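Local coordinates for protein aspartate aminotransferase (Rhodobacter sphaeroides, PDB 3NRA) that probably transfers the amino group of L-aspartate to 2-oxoglutarate, giving oxaloacetate and L-glutamate, with pyridoxal 5'-phosphate as cofactor, at residues G110-L115 with Y136-K141; L117-T122 with T214-Q219; V246-P251 with G263-S268. All blocks are in the same frame, centred on the assembly; numbering follows the deposited sequence.

Contact 1 (G110-L115 with Y136-K141)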
loop_
_atom_site.group_PDB
_atom_site.type_symbol
_atom_site.label_atom_id
_atom_site.label_comp_id
_atom_site.label_asym_id
_atom_site.label_seq_id
_atom_site.Cartn_x
_atom_site.Cartn_y
_atom_site.Cartn_z
ATOM N N GLY B 110 -2.408 -1.792 -6.431
ATOM C CA GLY B 110 -2.881 -3.101 -6.836
ATOM C C GLY B 110 -4.362 -3.226 -6.545
ATOM O O GLY B 110 -4.968 -2.357 -5.866
ATOM N N THR B 111 -4.965 -4.257 -7.102
ATOM C CA THR B 111 -6.297 -4.651 -6.711
ATOM C C THR B 111 -6.280 -5.168 -5.266
ATOM O O THR B 111 -7.299 -5.050 -4.545
ATOM C CB THR B 111 -6.884 -5.704 -7.685
ATOM O OG1 THR B 111 -7.024 -5.113 -8.956
ATOM C CG2 THR B 111 -8.238 -6.177 -7.249
ATOM N N GLN B 112 -5.133 -5.714 -4.816
ATOM C CA GLN B 112 -4.979 -6.034 -3.374
ATOM C C GLN B 112 -5.200 -4.781 -2.527
ATOM O O GLN B 112 -5.887 -4.836 -1.511
ATOM C CB GLN B 112 -3.589 -6.633 -3.062
ATOM C CG GLN B 112 -3.443 -7.181 -1.626
ATOM C CD GLN B 112 -4.455 -8.301 -1.322
ATOM O OE1 GLN B 112 -4.617 -9.229 -2.116
ATOM N NE2 GLN B 112 -5.119 -8.214 -0.163
ATOM N N GLY B 113 -4.596 -3.661 -2.956
ATOM C CA GLY B 113 -4.795 -2.364 -2.297
ATOM C C GLY B 113 -6.267 -1.998 -2.165
ATOM O O GLY B 113 -6.718 -1.615 -1.085
ATOM N N ALA B 114 -7.010 -2.166 -3.256
ATOM C CA ALA B 114 -8.421 -1.917 -3.268
ATOM C C ALA B 114 -9.200 -2.856 -2.337
ATOM O O ALA B 114 -10.131 -2.406 -1.621
ATOM C CB ALA B 114 -8.961 -2.006 -4.694
ATOM N N LEU B 115 -8.825 -4.134 -2.334
ATOM C CA LEU B 115 -9.480 -5.132 -1.508
ATOM C C LEU B 115 -9.321 -4.828 -0.020
ATOM O O LEU B 115 -10.322 -4.837 0.741
ATOM C CB LEU B 115 -8.914 -6.509 -1.818
ATOM C CG LEU B 115 -9.499 -7.713 -1.102
ATOM C CD1 LEU B 115 -11.006 -7.876 -1.369
ATOM C CD2 LEU B 115 -8.701 -9.006 -1.487
ATOM N N TYR B 136 -10.280 -16.343 -2.884
ATOM C CA TYR B 136 -8.978 -15.705 -2.856
ATOM C C TYR B 136 -8.371 -15.729 -1.442
ATOM O O TYR B 136 -9.088 -15.551 -0.440
ATOM C CB TYR B 136 -9.155 -14.262 -3.356
ATOM C CG TYR B 136 -7.916 -13.444 -3.437
ATOM C CD1 TYR B 136 -6.948 -13.704 -4.412
ATOM C CD2 TYR B 136 -7.742 -12.327 -2.628
ATOM C CE1 TYR B 136 -5.813 -12.922 -4.524
ATOM C CE2 TYR B 136 -6.620 -11.552 -2.733
ATOM C CZ TYR B 136 -5.656 -11.854 -3.710
ATOM O OH TYR B 136 -4.526 -11.083 -3.832
ATOM N N PHE B 137 -7.056 -15.967 -1.377
ATOM C CA PHE B 137 -6.325 -16.206 -0.094
ATOM C C PHE B 137 -6.535 -15.089 0.929
ATOM O O PHE B 137 -6.643 -15.346 2.135
ATOM C CB PHE B 137 -4.795 -16.447 -0.347
ATOM C CG PHE B 137 -3.952 -15.179 -0.300
ATOM C CD1 PHE B 137 -3.897 -14.321 -1.383
ATOM C CD2 PHE B 137 -3.262 -14.820 0.871
ATOM C CE1 PHE B 137 -3.192 -13.093 -1.305
ATOM C CE2 PHE B 137 -2.542 -13.624 0.936
ATOM C CZ PHE B 137 -2.512 -12.763 -0.161
ATOM N N ALA B 138 -6.640 -13.853 0.450
ATOM C CA ALA B 138 -6.737 -12.687 1.354
ATOM C C ALA B 138 -8.133 -12.514 2.013
ATOM O O ALA B 138 -8.246 -11.845 3.011
ATOM C CB ALA B 138 -6.319 -11.388 0.613
ATOM N N ASN B 139 -9.169 -13.121 1.440
ATOM C CA ASN B 139 -10.560 -12.797 1.809
ATOM C C ASN B 139 -10.882 -13.130 3.273
ATOM O O ASN B 139 -11.264 -12.253 4.038
ATOM C CB ASN B 139 -11.561 -13.489 0.846
ATOM C CG ASN B 139 -11.522 -12.897 -0.573
ATOM O OD1 ASN B 139 -10.687 -12.066 -0.869
ATOM N ND2 ASN B 139 -12.455 -13.330 -1.448
ATOM N N ARG B 140 -10.660 -14.383 3.661
ATOM C CA ARG B 140 -10.786 -14.798 5.062
ATOM C C ARG B 140 -9.892 -13.975 6.000
ATOM O O ARG B 140 -10.341 -13.531 7.088
ATOM C CB ARG B 140 -10.444 -16.281 5.218
ATOM C CG ARG B 140 -10.710 -16.813 6.643
ATOM C CD ARG B 140 -10.424 -18.282 6.800
ATOM N NE ARG B 140 -10.983 -18.754 8.069
ATOM C CZ ARG B 140 -10.913 -20.005 8.538
ATOM N NH1 ARG B 140 -10.277 -20.966 7.862
ATOM N NH2 ARG B 140 -11.503 -20.299 9.701
ATOM N N LYS B 141 -8.624 -13.798 5.597
ATOM C CA LYS B 141 -7.638 -13.140 6.459
ATOM C C LYS B 141 -8.007 -11.679 6.706
ATOM O O LYS B 141 -7.746 -11.144 7.772
ATOM C CB LYS B 141 -6.223 -13.221 5.844
ATOM C CG LYS B 141 -5.622 -14.593 5.823
ATOM C CD LYS B 141 -4.223 -14.570 5.207
ATOM C CE LYS B 141 -3.523 -15.937 5.332
#

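Contact 2 (L117-T122 with T214-Q219)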
loop_
_atom_site.group_PDB
_atom_site.type_symbol
_atom_site.label_atom_id
_atom_site.label_comp_id
_atom_site.label_asym_id
_atom_site.label_seq_id
_atom_site.Cartn_x
_atom_site.Cartn_y
_atom_site.Cartn_z
ATOM N N LEU B 117 -8.739 -1.943 1.407
ATOM C CA LEU B 117 -9.486 -0.723 1.745
ATOM C C LEU B 117 -10.988 -1.003 1.777
ATOM O O LEU B 117 -11.689 -0.539 2.666
ATOM C CB LEU B 117 -9.177 0.384 0.714
ATOM C CG LEU B 117 -7.733 0.934 0.722
ATOM C CD1 LEU B 117 -7.533 1.899 -0.407
ATOM C CD2 LEU B 117 -7.420 1.607 2.078
ATOM N N ALA B 118 -11.462 -1.774 0.794
ATOM C CA ALA B 118 -12.870 -2.091 0.666
ATOM C C ALA B 118 -13.375 -2.873 1.897
ATOM O O ALA B 118 -14.454 -2.575 2.441
ATOM C CB ALA B 118 -13.107 -2.883 -0.602
ATOM N N VAL B 119 -12.583 -3.840 2.364
ATOM C CA VAL B 119 -12.961 -4.582 3.569
ATOM C C VAL B 119 -12.856 -3.658 4.808
ATOM O O VAL B 119 -13.744 -3.668 5.682
ATOM C CB VAL B 119 -12.105 -5.828 3.748
ATOM C CG1 VAL B 119 -12.472 -6.556 5.056
ATOM C CG2 VAL B 119 -12.249 -6.777 2.508
ATOM N N ALA B 120 -11.797 -2.841 4.863
ATOM C CA ALA B 120 -11.607 -1.892 5.996
ATOM C C ALA B 120 -12.764 -0.914 6.112
ATOM O O ALA B 120 -13.191 -0.587 7.218
ATOM C CB ALA B 120 -10.307 -1.129 5.850
ATOM N N ALA B 121 -13.266 -0.459 4.957
ATOM C CA ALA B 121 -14.388 0.507 4.899
ATOM C C ALA B 121 -15.784 -0.115 5.152
ATOM O O ALA B 121 -16.770 0.620 5.287
ATOM C CB ALA B 121 -14.368 1.207 3.582
ATOM N N THR B 122 -15.877 -1.451 5.206
ATOM C CA THR B 122 -17.162 -2.116 5.285
ATOM C C THR B 122 -17.326 -3.102 6.464
ATOM O O THR B 122 -18.446 -3.416 6.827
ATOM C CB THR B 122 -17.503 -2.837 3.959
ATOM O OG1 THR B 122 -16.505 -3.834 3.675
ATOM C CG2 THR B 122 -17.575 -1.845 2.806
ATOM N N THR B 214 -23.964 -4.997 1.485
ATOM C CA THR B 214 -22.964 -4.477 0.580
ATOM C C THR B 214 -22.230 -5.662 -0.060
ATOM O O THR B 214 -21.949 -6.658 0.606
ATOM C CB THR B 214 -21.936 -3.550 1.368
ATOM O OG1 THR B 214 -22.586 -2.344 1.773
ATOM C CG2 THR B 214 -20.749 -3.212 0.554
ATOM N N VAL B 215 -21.941 -5.560 -1.346
ATOM C CA VAL B 215 -21.205 -6.581 -2.048
ATOM C C VAL B 215 -19.934 -5.956 -2.607
ATOM O O VAL B 215 -19.984 -4.881 -3.216
ATOM C CB VAL B 215 -22.040 -7.180 -3.245
ATOM C CG1 VAL B 215 -21.219 -8.144 -4.030
ATOM C CG2 VAL B 215 -23.343 -7.842 -2.749
ATOM N N ILE B 216 -18.808 -6.621 -2.376
ATOM C CA ILE B 216 -17.516 -6.299 -2.999
ATOM C C ILE B 216 -17.266 -7.363 -4.047
ATOM O O ILE B 216 -17.090 -8.522 -3.707
ATOM C CB ILE B 216 -16.370 -6.337 -1.953
ATOM C CG1 ILE B 216 -16.673 -5.392 -0.766
ATOM C CG2 ILE B 216 -14.998 -6.014 -2.605
ATOM C CD1 ILE B 216 -15.852 -5.725 0.525
ATOM N N ALA B 217 -17.352 -7.001 -5.319
ATOM C CA ALA B 217 -17.146 -7.952 -6.414
ATOM C C ALA B 217 -15.727 -7.787 -6.974
ATOM O O ALA B 217 -15.385 -6.739 -7.523
ATOM C CB ALA B 217 -18.168 -7.734 -7.501
ATOM N N ASP B 218 -14.890 -8.808 -6.761
ATOM C CA ASP B 218 -13.488 -8.774 -7.177
ATOM C C ASP B 218 -13.380 -9.401 -8.596
ATOM O O ASP B 218 -13.320 -10.633 -8.764
ATOM C CB ASP B 218 -12.620 -9.520 -6.139
ATOM C CG ASP B 218 -11.122 -9.407 -6.418
ATOM O OD1 ASP B 218 -10.748 -9.032 -7.535
ATOM O OD2 ASP B 218 -10.321 -9.724 -5.507
ATOM N N GLN B 219 -13.331 -8.526 -9.596
ATOM C CA GLN B 219 -13.365 -8.908 -10.994
ATOM C C GLN B 219 -12.015 -8.759 -11.632
ATOM O O GLN B 219 -11.904 -8.507 -12.856
ATOM C CB GLN B 219 -14.414 -8.070 -11.724
ATOM C CG GLN B 219 -15.811 -8.044 -11.016
ATOM C CD GLN B 219 -16.926 -7.479 -11.916
ATOM O OE1 GLN B 219 -18.119 -7.668 -11.645
ATOM N NE2 GLN B 219 -16.531 -6.802 -13.011
#

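Contact 3 (V246-P251 with G263-S268)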
loop_
_atom_site.group_PDB
_atom_site.type_symbol
_atom_site.label_atom_id
_atom_site.label_comp_id
_atom_site.label_asym_id
_atom_site.label_seq_id
_atom_site.Cartn_x
_atom_site.Cartn_y
_atom_site.Cartn_z
ATOM N N VAL B 246 -19.299 -2.294 -4.500
ATOM C CA VAL B 246 -17.972 -1.864 -4.882
ATOM C C VAL B 246 -17.369 -2.969 -5.738
ATOM O O VAL B 246 -17.393 -4.125 -5.358
ATOM C CB VAL B 246 -17.111 -1.594 -3.651
ATOM C CG1 VAL B 246 -15.672 -1.266 -4.041
ATOM C CG2 VAL B 246 -17.728 -0.450 -2.837
ATOM N N THR B 247 -16.905 -2.608 -6.923
ATOM C CA THR B 247 -16.240 -3.532 -7.816
ATOM C C THR B 247 -14.796 -3.157 -7.849
ATOM O O THR B 247 -14.462 -1.966 -7.919
ATOM C CB THR B 247 -16.817 -3.449 -9.222
ATOM O OG1 THR B 247 -18.233 -3.661 -9.168
ATOM C CG2 THR B 247 -16.191 -4.512 -10.153
ATOM N N ILE B 248 -13.924 -4.153 -7.779
ATOM C CA ILE B 248 -12.499 -3.909 -7.840
ATOM C C ILE B 248 -11.888 -4.731 -8.949
ATOM O O ILE B 248 -12.325 -5.818 -9.219
ATOM C CB ILE B 248 -11.783 -4.154 -6.471
ATOM C CG1 ILE B 248 -11.700 -5.627 -6.115
ATOM C CG2 ILE B 248 -12.514 -3.387 -5.309
ATOM C CD1 ILE B 248 -11.018 -5.869 -4.697
HETATM N N MSE B 249 -10.936 -4.138 -9.646
HETATM C CA MSE B 249 -10.175 -4.816 -10.648
HETATM C C MSE B 249 -9.004 -3.932 -11.047
HETATM O O MSE B 249 -8.873 -2.810 -10.573
HETATM C CB MSE B 249 -11.040 -5.147 -11.892
HETATM C CG MSE B 249 -11.697 -3.943 -12.549
HETATM SE SE MSE B 249 -12.819 -4.457 -13.988
HETATM C CE MSE B 249 -11.462 -5.212 -15.150
ATOM N N GLY B 250 -8.134 -4.463 -11.898
ATOM C CA GLY B 250 -6.987 -3.720 -12.355
ATOM C C GLY B 250 -6.192 -4.471 -13.426
ATOM O O GLY B 250 -6.594 -5.546 -13.857
ATOM N N PRO B 251 -5.045 -3.909 -13.830
ATOM C CA PRO B 251 -4.222 -4.430 -14.890
ATOM C C PRO B 251 -3.071 -5.343 -14.475
ATOM O O PRO B 251 -2.178 -5.601 -15.291
ATOM C CB PRO B 251 -3.652 -3.164 -15.505
ATOM C CG PRO B 251 -3.504 -2.262 -14.348
ATOM C CD PRO B 251 -4.671 -2.522 -13.499
ATOM N N GLY B 263 -4.475 -0.755 -9.073
ATOM C CA GLY B 263 -5.807 -1.293 -9.094
ATOM C C GLY B 263 -6.770 -0.169 -9.042
ATOM O O GLY B 263 -6.378 0.984 -8.824
ATOM N N VAL B 264 -8.040 -0.479 -9.238
ATOM C CA VAL B 264 -9.094 0.502 -9.031
ATOM C C VAL B 264 -10.253 -0.103 -8.304
ATOM O O VAL B 264 -10.452 -1.338 -8.339
ATOM C CB VAL B 264 -9.621 1.091 -10.349
ATOM C CG1 VAL B 264 -8.510 1.850 -11.075
ATOM C CG2 VAL B 264 -10.263 -0.016 -11.222
ATOM N N ALA B 265 -11.021 0.765 -7.646
ATOM C CA ALA B 265 -12.310 0.403 -7.072
ATOM C C ALA B 265 -13.336 1.451 -7.474
ATOM O O ALA B 265 -13.012 2.643 -7.576
ATOM C CB ALA B 265 -12.223 0.313 -5.620
ATOM N N PHE B 266 -14.551 1.008 -7.725
ATOM C CA PHE B 266 -15.606 1.914 -8.144
ATOM C C PHE B 266 -16.964 1.435 -7.772
ATOM O O PHE B 266 -17.199 0.226 -7.622
ATOM C CB PHE B 266 -15.537 2.194 -9.681
ATOM C CG PHE B 266 -15.407 0.942 -10.551
ATOM C CD1 PHE B 266 -14.149 0.354 -10.782
ATOM C CD2 PHE B 266 -16.508 0.428 -11.212
ATOM C CE1 PHE B 266 -14.020 -0.739 -11.622
ATOM C CE2 PHE B 266 -16.392 -0.676 -12.031
ATOM C CZ PHE B 266 -15.141 -1.257 -12.258
ATOM N N GLY B 267 -17.859 2.392 -7.611
ATOM C CA GLY B 267 -19.174 2.127 -7.090
ATOM C C GLY B 267 -19.512 3.079 -5.976
ATOM O O GLY B 267 -19.363 4.292 -6.132
ATOM N N SER B 268 -19.977 2.518 -4.845
ATOM C CA SER B 268 -20.634 3.285 -3.797
ATOM C C SER B 268 -19.853 4.526 -3.370
ATOM O O SER B 268 -18.699 4.409 -2.935
ATOM C CB SER B 268 -20.825 2.409 -2.569
ATOM O OG SER B 268 -21.385 3.174 -1.521
HETATM O O HOH W 1 -19.404 -1.041 -8.442
#

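Contact 1 (G110-L115 with Y136-K141)
Tyr136 and Gln112 make the one hydrogen bond of this contact: the phenol OH donates to the amide oxygen OE1 of Gln112 at 2.5 Å. The bond is nearly straight at the acceptor, with a C=O...OH angle of 170°; the amide and ring planes are nearly coplanar, 18° apart, and the oxygen lies at the ring edge, near its plane. Gln112 gets there with CG anti to the backbone N and a bend at chi2 that turns CD out of line with the start of the chain. The other half of the amide has a different task. NE2 rests 3.5 Å from Ala138 CB and is hydrogen-bonded to Ile281 O of the second subunit.

The apolar part centres on Leu115, whose CD2 makes its contacts with segment 136-141. It approaches the Tyr136 ring obliquely, 3.5 Å from CE2, as the two side chains run past each other in opposite directions. The same methyl is 4.0 Å from Ala138 CB, and Asn139 OD1 comes within 3.7 Å of it. Within segment 136-141, Phe137 CD1 lies 3.8 Å above one face of the Tyr136 ring, offset toward the rim.

These side chains join helix 110-120 to the start of helix 137-145 and the residue before it; the short helical segments run almost parallel (23°) but 11.4 Å apart. At the start of helix 110-120, the backbone N atoms of Thr111 and Gln112 bind the phosphate oxygens of the cofactor-modified Lys253, the phosphate-binding helix N-terminus of fold type I aminotransferases. A buried amide with both ends bonded thus ties Tyr136, just ahead of the second helix, and the partner subunit to a residue whose own backbone holds the cofactor.

Contact 2 (L117-T122 with T214-Q219)
Ala118 turns its CB toward Ile216, placing helix 110-120 against strand 214-218 in the helix-on-sheet packing of the large domain of fold type I aminotransferases, where helices flank a mostly parallel sheet. Its CB lies 4.1 Å from Ile216 CD1 and only slightly farther from CG2, so the small alanine lets the branched side chain come up close to the helix backbone. CD1 also approaches the carbonyl, at 3.9 Å from Ala118 O. Val119 adds a lighter touch from the next position, its CG2 methyl 4.2 Å from Ile216 CD1.

One turn on, Thr122 meets two strand residues with different branches. CG2 packs on CG2 of Thr214 at 4.1 Å, methyl to methyl, the two side chains crossing at a slant. Thr214 and Ile216, two residues apart, both project toward the helix, whereas Val215 and Ala217 between and after them pack on Phe185 of strand 182-186. Farther along the same strand, Asp218 OD2 is hydrogen-bonded to N1 of the cofactor's pyridine ring.

The hydroxyl of Thr122 sits between the backbone N and the carbonyl carbon (chi1 61°), from where it donates back to Ala118 O at 2.7 Å, tilted 23° from the carbonyl plane. That bond satisfies the hydroxyl's proton even as OG1 lies against a methyl, 3.7 Å from Ile216 CD1.

Contact 3 (V246-P251 with G263-S268)
The carbonyl oxygen of Phe266 is gripped from several directions. Thr247 N donates to it at 2.9 Å, almost straight (175° at the hydrogen), a water donates at 2.7 Å, and the CA-H of Val246 makes a weaker approach. The same water reaches Thr247 OG1, bridging the two strands beside their backbone ladder. Phe266 N returns a bond to Thr247 O, and Met249 with Val264 forms the next hydrogen-bonded pair of these antiparallel strands.

Chi1 of Phe266 (49°) sets CG between the backbone N and the carbonyl carbon, and the ring lies over Thr247, whose CB makes a CH-pi contact 4.2 Å from the ring centre. CG of selenomethionine Met249 touches the ring edge, 4.1 Å from Phe266 CE1, and Leu91 and Thr95 of helix 81-95 also pack on Phe266. An alanine in place of Phe266 would probably leave Thr247 CB and Met249 CG without their aromatic partner and open a gap beneath that helix.

On the other face Ile248 CG2 meets Ala265 CB at 3.7 Å, and both residues pack against Ala114 of helix 110-120. Strand 263-267 is itself flanked by strand 105-108, and strand 245-249 by strand 214-218, while Val264 and Met249 face helix 81-95.

All three contacts are buried. Contacts 1 and 2 both use helix 110-120 and touch the second subunit; contact 3 is touched by no other chain. Contact 3 is chiefly backbone hydrogen bonding within the sheet, with side chains packed on both faces, contact 2 apolar helix-on-strand packing, and contact 1 a side-chain bridge between helices that also reaches the subunit interface. The elements interlock: Ile248 CD1 of contact 3 packs 3.6 Å from Leu115 CA of contact 1, and strands 214-218 and 245-249 are sheet neighbours, with Ala217 N probably hydrogen-bonded to Val246 O. The cofactor joins the first two, its phosphate at the helix start in contact 1 and its pyridine nitrogen at Asp218 in contact 2.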